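Local coordinates for protein extracellular ligand-binding receptor (PDB 4Q6B) that binds leucine in the cleft between its two alpha/beta lobes and probably delivers amino acids to an ABC transporter as its extracellular substrate-binding component, at residues A[188-191]-A[192-195]; A[310-313]-A[314-318]; A[24-27]-A[28-32]; A[134-137]-A[138-142]. One frame throughout, in Å; residues are numbered along the deposited sequence.

Contact 1: residues A[188-191]-A[192-195]; sequences RLYD and KWQA
L189 and W193 meet one turn apart in the last two turns of helix 183-195, an outer helix of the periplasmic-binding-protein fold. The contact between them is apolar: CB of L189 stands over the six-membered ring of W193, 3.9 Å from its centroid, as a CH-pi contact. Over the five-membered side of the same indole face lies the L189 carbonyl, its O 3.1 Å from W193 CG, while still accepting the straight helical bond from W193 N (2.8 Å, 171°).

A second ring is met by an amide. Q194 has CG anti to its own carbonyl carbon (chi1 -70°), and with the chain extended beyond CG this puts OE1 3.1 Å above the centre of the Y190 ring; the amide and ring planes are 59° apart. CG of Q194 adds an off-centre CH-pi contact, 4.2 Å from the Y190 centroid.

The charged groups find their partners outside the two segments. R188 and K192 run alongside each other with NH1 and NZ 4.6 Å apart, and this likeness of charge is probably eased by D185, which pairs with R188, and by D175, which takes K192. D175 belongs to a calcium site, and its OD2 also accepts a hydrogen bond from NE1 of W193.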
loop_
_atom_site.group_PDB
_atom_site.type_symbol
_atom_site.label_atom_id
_atom_site.label_comp_id
_atom_site.label_asym_id
_atom_site.label_seq_id
_atom_site.Cartn_x
_atom_site.Cartn_y
_atom_site.Cartn_z
ATOM N N ARG A 188 -26.977 -19.936 -4.157
ATOM C CA ARG A 188 -27.387 -20.126 -5.539
ATOM C C ARG A 188 -26.204 -19.774 -6.457
ATOM O O ARG A 188 -25.917 -20.514 -7.418
ATOM C CB ARG A 188 -28.586 -19.208 -5.832
ATOM C CG ARG A 188 -29.265 -19.426 -7.184
ATOM C CD ARG A 188 -28.593 -18.634 -8.287
ATOM N NE ARG A 188 -28.424 -17.223 -7.939
ATOM C CZ ARG A 188 -27.798 -16.347 -8.724
ATOM N NH1 ARG A 188 -27.270 -16.763 -9.866
ATOM N NH2 ARG A 188 -27.668 -15.067 -8.364
ATOM N N LEU A 189 -25.511 -18.665 -6.174
ATOM C CA LEU A 189 -24.271 -18.357 -6.894
ATOM C C LEU A 189 -23.243 -19.493 -6.789
ATOM O O LEU A 189 -22.659 -19.897 -7.790
ATOM C CB LEU A 189 -23.629 -17.048 -6.408
ATOM C CG LEU A 189 -24.366 -15.786 -6.841
ATOM C CD1 LEU A 189 -24.008 -14.638 -5.879
ATOM C CD2 LEU A 189 -23.961 -15.465 -8.278
ATOM N N TYR A 190 -23.042 -20.023 -5.582
ATOM C CA TYR A 190 -22.044 -21.089 -5.371
ATOM C C TYR A 190 -22.426 -22.345 -6.174
ATOM O O TYR A 190 -21.540 -23.026 -6.742
ATOM C CB TYR A 190 -21.959 -21.410 -3.876
ATOM C CG TYR A 190 -20.918 -22.420 -3.450
ATOM C CD1 TYR A 190 -19.710 -22.550 -4.126
ATOM C CD2 TYR A 190 -21.149 -23.239 -2.347
ATOM C CE1 TYR A 190 -18.737 -23.462 -3.690
ATOM C CE2 TYR A 190 -20.183 -24.175 -1.920
ATOM C CZ TYR A 190 -18.999 -24.264 -2.597
ATOM O OH TYR A 190 -18.068 -25.180 -2.168
ATOM N N ASP A 191 -23.719 -22.642 -6.248
ATOM C CA ASP A 191 -24.167 -23.720 -7.131
ATOM C C ASP A 191 -23.804 -23.503 -8.614
ATOM O O ASP A 191 -23.333 -24.440 -9.316
ATOM C CB ASP A 191 -25.653 -23.981 -6.952
ATOM C CG ASP A 191 -25.957 -24.795 -5.702
ATOM O OD1 ASP A 191 -25.057 -25.505 -5.212
ATOM O OD2 ASP A 191 -27.116 -24.745 -5.225
ATOM N N LYS A 192 -23.959 -22.265 -9.077
ATOM C CA LYS A 192 -23.609 -21.933 -10.445
ATOM C C LYS A 192 -22.105 -22.021 -10.632
ATOM O O LYS A 192 -21.630 -22.604 -11.610
ATOM C CB LYS A 192 -24.109 -20.538 -10.801
ATOM C CG LYS A 192 -23.683 -20.100 -12.180
ATOM C CD LYS A 192 -24.284 -18.764 -12.541
ATOM C CE LYS A 192 -23.649 -17.643 -11.747
ATOM N NZ LYS A 192 -23.594 -16.403 -12.587
ATOM N N TRP A 193 -21.350 -21.452 -9.695
ATOM C CA TRP A 193 -19.894 -21.540 -9.745
ATOM C C TRP A 193 -19.366 -22.991 -9.736
ATOM O O TRP A 193 -18.389 -23.323 -10.419
ATOM C CB TRP A 193 -19.302 -20.769 -8.570
ATOM C CG TRP A 193 -19.671 -19.329 -8.542
ATOM C CD1 TRP A 193 -20.086 -18.555 -9.595
ATOM C CD2 TRP A 193 -19.668 -18.479 -7.388
ATOM N NE1 TRP A 193 -20.330 -17.272 -9.154
ATOM C CE2 TRP A 193 -20.045 -17.197 -7.813
ATOM C CE3 TRP A 193 -19.343 -18.678 -6.036
ATOM C CZ2 TRP A 193 -20.147 -16.115 -6.925
ATOM C CZ3 TRP A 193 -19.430 -17.595 -5.150
ATOM C CH2 TRP A 193 -19.856 -16.349 -5.589
ATOM N N GLN A 194 -20.005 -23.866 -8.972
ATOM C CA GLN A 194 -19.577 -25.268 -9.002
ATOM C C GLN A 194 -19.782 -25.859 -10.396
ATOM O O GLN A 194 -18.943 -26.616 -10.881
ATOM C CB GLN A 194 -20.319 -26.089 -7.945
ATOM C CG GLN A 194 -19.880 -25.720 -6.529
ATOM C CD GLN A 194 -20.755 -26.364 -5.475
ATOM O OE1 GLN A 194 -21.240 -25.700 -4.556
ATOM N NE2 GLN A 194 -20.982 -27.661 -5.612
ATOM N N ALA A 195 -20.887 -25.501 -11.043
ATOM C CA ALA A 195 -21.183 -26.034 -12.364
ATOM C C ALA A 195 -20.147 -25.538 -13.397
ATOM O O ALA A 195 -19.880 -26.217 -14.402
ATOM C CB ALA A 195 -22.632 -25.664 -12.776
#

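Contact 2: residues A[310-313]-A[314-318]; sequences TLAQ and GLRDL
Q313 reaches D317 across one turn of helix 311-317, a short surface helix of the periplasmic-binding-protein fold whose inner side is packed and whose outer side is polar. The tight side carries L311, A312 and L315. L315 N bonds to L311 O at 2.9 Å, and CB of L315 rests 3.5 Å from A312 O, so the leucine leans on the carbonyls of the preceding turn. Both leucines pack on helix 284-301, while A312 and L315 face F120 of strand 119-121.

R316 marks the border. Its chain runs extended from CG to NE past A312, bringing NH1 4.0 Å from CB of A312, and the guanidinium is then held by backbone oxygens of I117 and D331.

The outer side is looser and joined mainly by polar links. A water gives a 2.6 Å hydrogen bond to OE1 of Q313 and takes a weak one from NH1 of R316, tying amide to guanidinium. The other end of the same amide is used as well: with Q313 bent at chi2 (56°), NE2 donates to D317 OD2 over 3.3 Å, the acceptor lying in the amide plane but OD2 being approached from above the carboxylate, 53° out of its plane.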
loop_
_atom_site.group_PDB
_atom_site.type_symbol
_atom_site.label_atom_id
_atom_site.label_comp_id
_atom_site.label_asym_id
_atom_site.label_seq_id
_atom_site.Cartn_x
_atom_site.Cartn_y
_atom_site.Cartn_z
ATOM N N THR A 310 13.155 20.897 -6.371
ATOM C CA THR A 310 14.274 20.085 -6.895
ATOM C C THR A 310 14.356 18.684 -6.274
ATOM O O THR A 310 15.166 17.887 -6.705
ATOM C CB THR A 310 15.632 20.781 -6.650
ATOM O OG1 THR A 310 15.884 20.830 -5.233
ATOM C CG2 THR A 310 15.592 22.212 -7.183
ATOM N N LEU A 311 13.520 18.367 -5.302
ATOM C CA LEU A 311 13.677 17.110 -4.576
ATOM C C LEU A 311 13.194 15.894 -5.391
ATOM O O LEU A 311 13.840 14.843 -5.355
ATOM C CB LEU A 311 12.955 17.162 -3.237
ATOM C CG LEU A 311 13.251 15.948 -2.360
ATOM C CD1 LEU A 311 14.753 15.930 -1.933
ATOM C CD2 LEU A 311 12.281 16.002 -1.162
ATOM N N ALA A 312 12.117 16.072 -6.173
ATOM C CA ALA A 312 11.565 14.965 -6.985
ATOM C C ALA A 312 12.614 14.346 -7.901
ATOM O O ALA A 312 12.734 13.113 -7.971
ATOM C CB ALA A 312 10.364 15.462 -7.822
ATOM N N GLN A 313 13.369 15.176 -8.606
ATOM C CA GLN A 313 14.436 14.659 -9.450
ATOM C C GLN A 313 15.484 13.954 -8.605
ATOM O O GLN A 313 16.055 12.976 -9.032
ATOM C CB GLN A 313 15.046 15.723 -10.375
ATOM C CG GLN A 313 15.927 15.171 -11.497
ATOM C CD GLN A 313 15.221 14.158 -12.396
ATOM O OE1 GLN A 313 14.158 14.421 -12.925
ATOM N NE2 GLN A 313 15.816 12.990 -12.550
ATOM N N GLY A 314 15.740 14.462 -7.407
ATOM C CA GLY A 314 16.701 13.806 -6.538
ATOM C C GLY A 314 16.231 12.419 -6.126
ATOM O O GLY A 314 17.046 11.506 -6.017
ATOM N N LEU A 315 14.926 12.255 -5.905
ATOM C CA LEU A 315 14.394 10.908 -5.606
ATOM C C LEU A 315 14.562 9.933 -6.760
ATOM O O LEU A 315 14.927 8.741 -6.568
ATOM C CB LEU A 315 12.912 10.963 -5.208
ATOM C CG LEU A 315 12.615 11.455 -3.790
ATOM C CD1 LEU A 315 11.126 11.688 -3.690
ATOM C CD2 LEU A 315 13.076 10.468 -2.731
ATOM N N ARG A 316 14.319 10.416 -7.974
ATOM C CA ARG A 316 14.545 9.597 -9.155
ATOM C C ARG A 316 16.029 9.260 -9.358
ATOM O O ARG A 316 16.378 8.140 -9.736
ATOM C CB ARG A 316 13.964 10.300 -10.390
ATOM C CG ARG A 316 12.408 10.286 -10.354
ATOM C CD ARG A 316 11.808 10.876 -11.619
ATOM N NE ARG A 316 10.368 10.687 -11.515
ATOM C CZ ARG A 316 9.507 11.608 -11.102
ATOM N NH1 ARG A 316 9.903 12.851 -10.820
ATOM N NH2 ARG A 316 8.221 11.276 -11.009
ATOM N N ASP A 317 16.892 10.195 -9.006
ATOM C CA ASP A 317 18.335 10.034 -9.166
ATOM C C ASP A 317 18.896 8.973 -8.225
ATOM O O ASP A 317 20.010 8.473 -8.469
ATOM C CB ASP A 317 19.048 11.365 -8.922
ATOM C CG ASP A 317 18.977 12.310 -10.128
ATOM O OD1 ASP A 317 19.296 13.514 -9.963
ATOM O OD2 ASP A 317 18.613 11.847 -11.239
ATOM N N LEU A 318 18.168 8.618 -7.173
ATOM C CA LEU A 318 18.657 7.531 -6.293
ATOM C C LEU A 318 18.777 6.214 -7.045
ATOM O O LEU A 318 19.650 5.396 -6.727
ATOM C CB LEU A 318 17.766 7.366 -5.070
ATOM C CG LEU A 318 17.890 8.573 -4.154
ATOM C CD1 LEU A 318 16.917 8.476 -3.008
ATOM C CD2 LEU A 318 19.301 8.777 -3.665
HETATM O O HOH W 1 11.717 14.437 -12.113
#

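Contact 3: residues A[24-27]-A[28-32]; sequences DLFA and EGLEL
The ring of F26 carries L30 over one face, CG of the leucine lying 4.2 Å from the ring centroid as a CH-pi contact and toward the rim. Between the side chains the closest touch is from CD1 of L30 to CE2 of F26 at 3.5 Å, and CD2 reaches CZ. F26 has CG anti to its backbone N (chi1 -179°), which swings the ring along the helix to meet the leucine one turn on. W17 stacks with the same ring, and V15 of strand 10-17 touches both F26 and L30, so this side of the helix is part of the lobe's core.

On another side, E28 folds back over L25. A bend at chi2 (77°) carries OE2 to 3.2 Å from CA of L25, while CD2 of the leucine packs 3.7 Å from CD of the carboxylate. A water donates to OE2 at 2.8 Å and accepts a weak bond from L25 N, linking the glutamate to the residue at the N-cap position. Just before it, OD1 of D24 accepts from F26 N at 3.1 Å.

That bond closes an Asx turn that spans L25 and leads into the helix of the beta-alpha-beta unit formed by strand 10-17, helix 26-39 and strand 47-54.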
loop_
_atom_site.group_PDB
_atom_site.type_symbol
_atom_site.label_atom_id
_atom_site.label_comp_id
_atom_site.label_asym_id
_atom_site.label_seq_id
_atom_site.Cartn_x
_atom_site.Cartn_y
_atom_site.Cartn_z
ATOM N N ASP A 24 -2.417 1.369 13.463
ATOM C CA ASP A 24 -1.623 0.619 12.478
ATOM C C ASP A 24 -0.103 0.762 12.635
ATOM O O ASP A 24 0.665 0.375 11.722
ATOM C CB ASP A 24 -2.044 1.101 11.094
ATOM C CG ASP A 24 -1.770 2.578 10.885
ATOM O OD1 ASP A 24 -1.307 3.284 11.845
ATOM O OD2 ASP A 24 -1.988 3.037 9.742
ATOM N N LEU A 25 0.311 1.355 13.759
ATOM C CA LEU A 25 1.735 1.582 14.067
ATOM C C LEU A 25 2.454 2.453 13.043
ATOM O O LEU A 25 3.683 2.411 12.941
ATOM C CB LEU A 25 2.486 0.243 14.271
ATOM C CG LEU A 25 1.945 -0.594 15.417
ATOM C CD1 LEU A 25 2.631 -1.982 15.509
ATOM C CD2 LEU A 25 2.074 0.173 16.754
ATOM N N PHE A 26 1.708 3.271 12.308
ATOM C CA PHE A 26 2.345 4.085 11.293
ATOM C C PHE A 26 3.222 5.161 11.949
ATOM O O PHE A 26 4.404 5.357 11.584
ATOM C CB PHE A 26 1.282 4.719 10.410
ATOM C CG PHE A 26 1.840 5.544 9.327
ATOM C CD1 PHE A 26 2.597 4.972 8.311
ATOM C CD2 PHE A 26 1.557 6.918 9.281
ATOM C CE1 PHE A 26 3.087 5.761 7.300
ATOM C CE2 PHE A 26 2.062 7.721 8.288
ATOM C CZ PHE A 26 2.823 7.137 7.275
ATOM N N ALA A 27 2.667 5.820 12.969
ATOM C CA ALA A 27 3.410 6.843 13.709
ATOM C C ALA A 27 4.684 6.297 14.338
ATOM O O ALA A 27 5.710 6.991 14.340
ATOM C CB ALA A 27 2.505 7.532 14.783
ATOM N N GLU A 28 4.623 5.058 14.836
ATOM C CA GLU A 28 5.771 4.387 15.430
ATOM C C GLU A 28 6.880 4.180 14.373
ATOM O O GLU A 28 8.065 4.423 14.637
ATOM C CB GLU A 28 5.343 3.055 16.069
ATOM C CG GLU A 28 4.609 3.225 17.400
ATOM C CD GLU A 28 3.142 3.683 17.276
ATOM O OE1 GLU A 28 2.535 3.918 18.341
ATOM O OE2 GLU A 28 2.581 3.764 16.180
ATOM N N GLY A 29 6.519 3.720 13.187
ATOM C CA GLY A 29 7.532 3.489 12.148
ATOM C C GLY A 29 8.204 4.785 11.701
ATOM O O GLY A 29 9.432 4.813 11.511
ATOM N N LEU A 30 7.406 5.848 11.532
ATOM C CA LEU A 30 7.935 7.190 11.235
ATOM C C LEU A 30 8.882 7.630 12.331
ATOM O O LEU A 30 9.990 8.138 12.038
ATOM C CB LEU A 30 6.832 8.259 11.118
ATOM C CG LEU A 30 5.716 8.037 10.097
ATOM C CD1 LEU A 30 4.624 9.066 10.305
ATOM C CD2 LEU A 30 6.298 8.178 8.662
ATOM N N GLU A 31 8.478 7.482 13.591
ATOM C CA GLU A 31 9.283 7.997 14.708
ATOM C C GLU A 31 10.621 7.252 14.843
ATOM O O GLU A 31 11.664 7.860 15.059
ATOM C CB GLU A 31 8.468 7.959 16.018
ATOM C CG GLU A 31 9.236 8.344 17.290
ATOM C CD GLU A 31 8.448 8.114 18.584
ATOM O OE1 GLU A 31 8.329 6.943 19.052
ATOM O OE2 GLU A 31 7.956 9.120 19.137
ATOM N N LEU A 32 10.592 5.945 14.649
ATOM C CA LEU A 32 11.831 5.164 14.630
ATOM C C LEU A 32 12.798 5.651 13.534
ATOM O O LEU A 32 14.001 5.690 13.757
ATOM C CB LEU A 32 11.512 3.675 14.444
ATOM C CG LEU A 32 12.655 2.710 14.755
ATOM C CD1 LEU A 32 13.031 2.616 16.249
ATOM C CD2 LEU A 32 12.350 1.301 14.243
HETATM O O HOH W 2 -0.202 3.722 15.776
#

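Contact 4: residues A[134-137]-A[138-142]; sequences AIYL and AEQGH
A Schellman motif closes the C-terminal end of helix 126-139, with G141 taking the positive phi that lets the chain leave the helix. L137 O accepts the bond from H142 N at 3.1 Å, and the imidazole of H142 turns back so that its CD2 edge meets L137 O nearly in the ring plane, 3.3 Å away, and lies 3.7 Å from CD2 of L137. ND1 of H142 is hydrogen-bonded to D199, which probably helps set the ring's rotation, and L137 also packs on F162 of helix 153-168.

Further round the helix, Q140 lies across the face of Y136 from one turn on. Q140 CG sits over the tyrosine face, 3.7 Å from its centroid in a CH-pi contact, and the amide that follows lies almost parallel to the ring, with the two planes 6° apart. CG anti to the carbonyl carbon (chi1 -63°) and a bend at chi2 lay the chain over the ring this way. NE2 of Q140 then donates to OE2 of E139 at 2.7 Å, on the syn side but tilted 34° out of the carboxylate plane, which helps hold the amide in place.

The positive-phi glycine, the H142 N to L137 O bond and the L137-H142 contact together make the Schellman motif, here leading from helix 126-139 into strand 144-149.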
loop_
_atom_site.group_PDB
_atom_site.type_symbol
_atom_site.label_atom_id
_atom_site.label_comp_id
_atom_site.label_asym_id
_atom_site.label_seq_id
_atom_site.Cartn_x
_atom_site.Cartn_y
_atom_site.Cartn_z
ATOM N N ALA A 134 -1.537 -13.221 -10.021
ATOM C CA ALA A 134 -1.923 -14.107 -11.128
ATOM C C ALA A 134 -0.843 -15.143 -11.398
ATOM O O ALA A 134 -1.132 -16.332 -11.648
ATOM C CB ALA A 134 -2.220 -13.322 -12.394
ATOM N N ILE A 135 0.403 -14.698 -11.340
ATOM C CA ILE A 135 1.532 -15.616 -11.562
ATOM C C ILE A 135 1.542 -16.736 -10.538
ATOM O O ILE A 135 1.724 -17.890 -10.890
ATOM C CB ILE A 135 2.874 -14.862 -11.583
ATOM C CG1 ILE A 135 2.936 -14.095 -12.910
ATOM C CG2 ILE A 135 4.066 -15.854 -11.460
ATOM C CD1 ILE A 135 4.051 -13.120 -13.010
ATOM N N TYR A 136 1.359 -16.387 -9.283
ATOM C CA TYR A 136 1.399 -17.360 -8.198
ATOM C C TYR A 136 0.227 -18.319 -8.325
ATOM O O TYR A 136 0.385 -19.544 -8.193
ATOM C CB TYR A 136 1.345 -16.640 -6.846
ATOM C CG TYR A 136 1.313 -17.627 -5.696
ATOM C CD1 TYR A 136 2.452 -18.319 -5.319
ATOM C CD2 TYR A 136 0.120 -17.878 -5.007
ATOM C CE1 TYR A 136 2.412 -19.223 -4.264
ATOM C CE2 TYR A 136 0.080 -18.773 -3.965
ATOM C CZ TYR A 136 1.219 -19.435 -3.599
ATOM O OH TYR A 136 1.152 -20.349 -2.562
ATOM N N LEU A 137 -0.961 -17.760 -8.569
ATOM C CA LEU A 137 -2.169 -18.599 -8.578
ATOM C C LEU A 137 -2.118 -19.589 -9.728
ATOM O O LEU A 137 -2.498 -20.765 -9.580
ATOM C CB LEU A 137 -3.422 -17.732 -8.648
ATOM C CG LEU A 137 -3.668 -16.963 -7.335
ATOM C CD1 LEU A 137 -4.756 -15.914 -7.622
ATOM C CD2 LEU A 137 -4.090 -17.926 -6.198
ATOM N N ALA A 138 -1.589 -19.161 -10.868
ATOM C CA ALA A 138 -1.479 -20.106 -11.974
ATOM C C ALA A 138 -0.468 -21.195 -11.627
ATOM O O ALA A 138 -0.673 -22.342 -11.958
ATOM C CB ALA A 138 -1.108 -19.426 -13.259
ATOM N N GLU A 139 0.633 -20.850 -10.974
ATOM C CA GLU A 139 1.600 -21.911 -10.647
ATOM C C GLU A 139 0.998 -22.907 -9.624
ATOM O O GLU A 139 1.358 -24.114 -9.578
ATOM C CB GLU A 139 2.858 -21.272 -10.114
ATOM C CG GLU A 139 3.950 -22.310 -9.738
ATOM C CD GLU A 139 3.880 -22.725 -8.271
ATOM O OE1 GLU A 139 4.248 -23.897 -7.952
ATOM O OE2 GLU A 139 3.472 -21.866 -7.445
ATOM N N GLN A 140 0.061 -22.409 -8.818
ATOM C CA GLN A 140 -0.659 -23.252 -7.860
ATOM C C GLN A 140 -1.765 -24.095 -8.497
ATOM O O GLN A 140 -2.391 -24.910 -7.836
ATOM C CB GLN A 140 -1.173 -22.432 -6.673
ATOM C CG GLN A 140 -0.059 -21.823 -5.865
ATOM C CD GLN A 140 0.746 -22.887 -5.155
ATOM O OE1 GLN A 140 0.211 -23.613 -4.315
ATOM N NE2 GLN A 140 2.020 -23.017 -5.507
ATOM N N GLY A 141 -2.010 -23.930 -9.783
ATOM C CA GLY A 141 -2.955 -24.831 -10.451
ATOM C C GLY A 141 -4.356 -24.238 -10.605
ATOM O O GLY A 141 -5.290 -24.969 -10.951
ATOM N N HIS A 142 -4.522 -22.945 -10.365
ATOM C CA HIS A 142 -5.809 -22.338 -10.640
ATOM C C HIS A 142 -6.055 -22.205 -12.124
ATOM O O HIS A 142 -5.157 -21.857 -12.867
ATOM C CB HIS A 142 -5.933 -20.998 -9.948
ATOM C CG HIS A 142 -6.012 -21.123 -8.469
ATOM N ND1 HIS A 142 -7.208 -21.209 -7.798
ATOM C CD2 HIS A 142 -5.046 -21.248 -7.536
ATOM C CE1 HIS A 142 -6.972 -21.353 -6.509
ATOM N NE2 HIS A 142 -5.668 -21.368 -6.322
#

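All four contacts join successive turns of single helices, and no two share a helix. Contacts 2 and 3 belong to the lobe built on the five-stranded parallel sheet, contacts 1 and 4 to the lobe with the mixed sheet. Contact 3 is the most inward, about 15 Å from the centre of the chain, with a buried aromatic-leucine pair at a helix start. Contacts 1, 2 and 4 lie on surface helices, each joining buried residues to exposed polar ones: contact 1, about 33 Å out, sets an indole and charged groups beside a calcium site, contact 2 pairs buried leucines with a water-linked amide and guanidinium, and contact 4 ends its helix at a glycine.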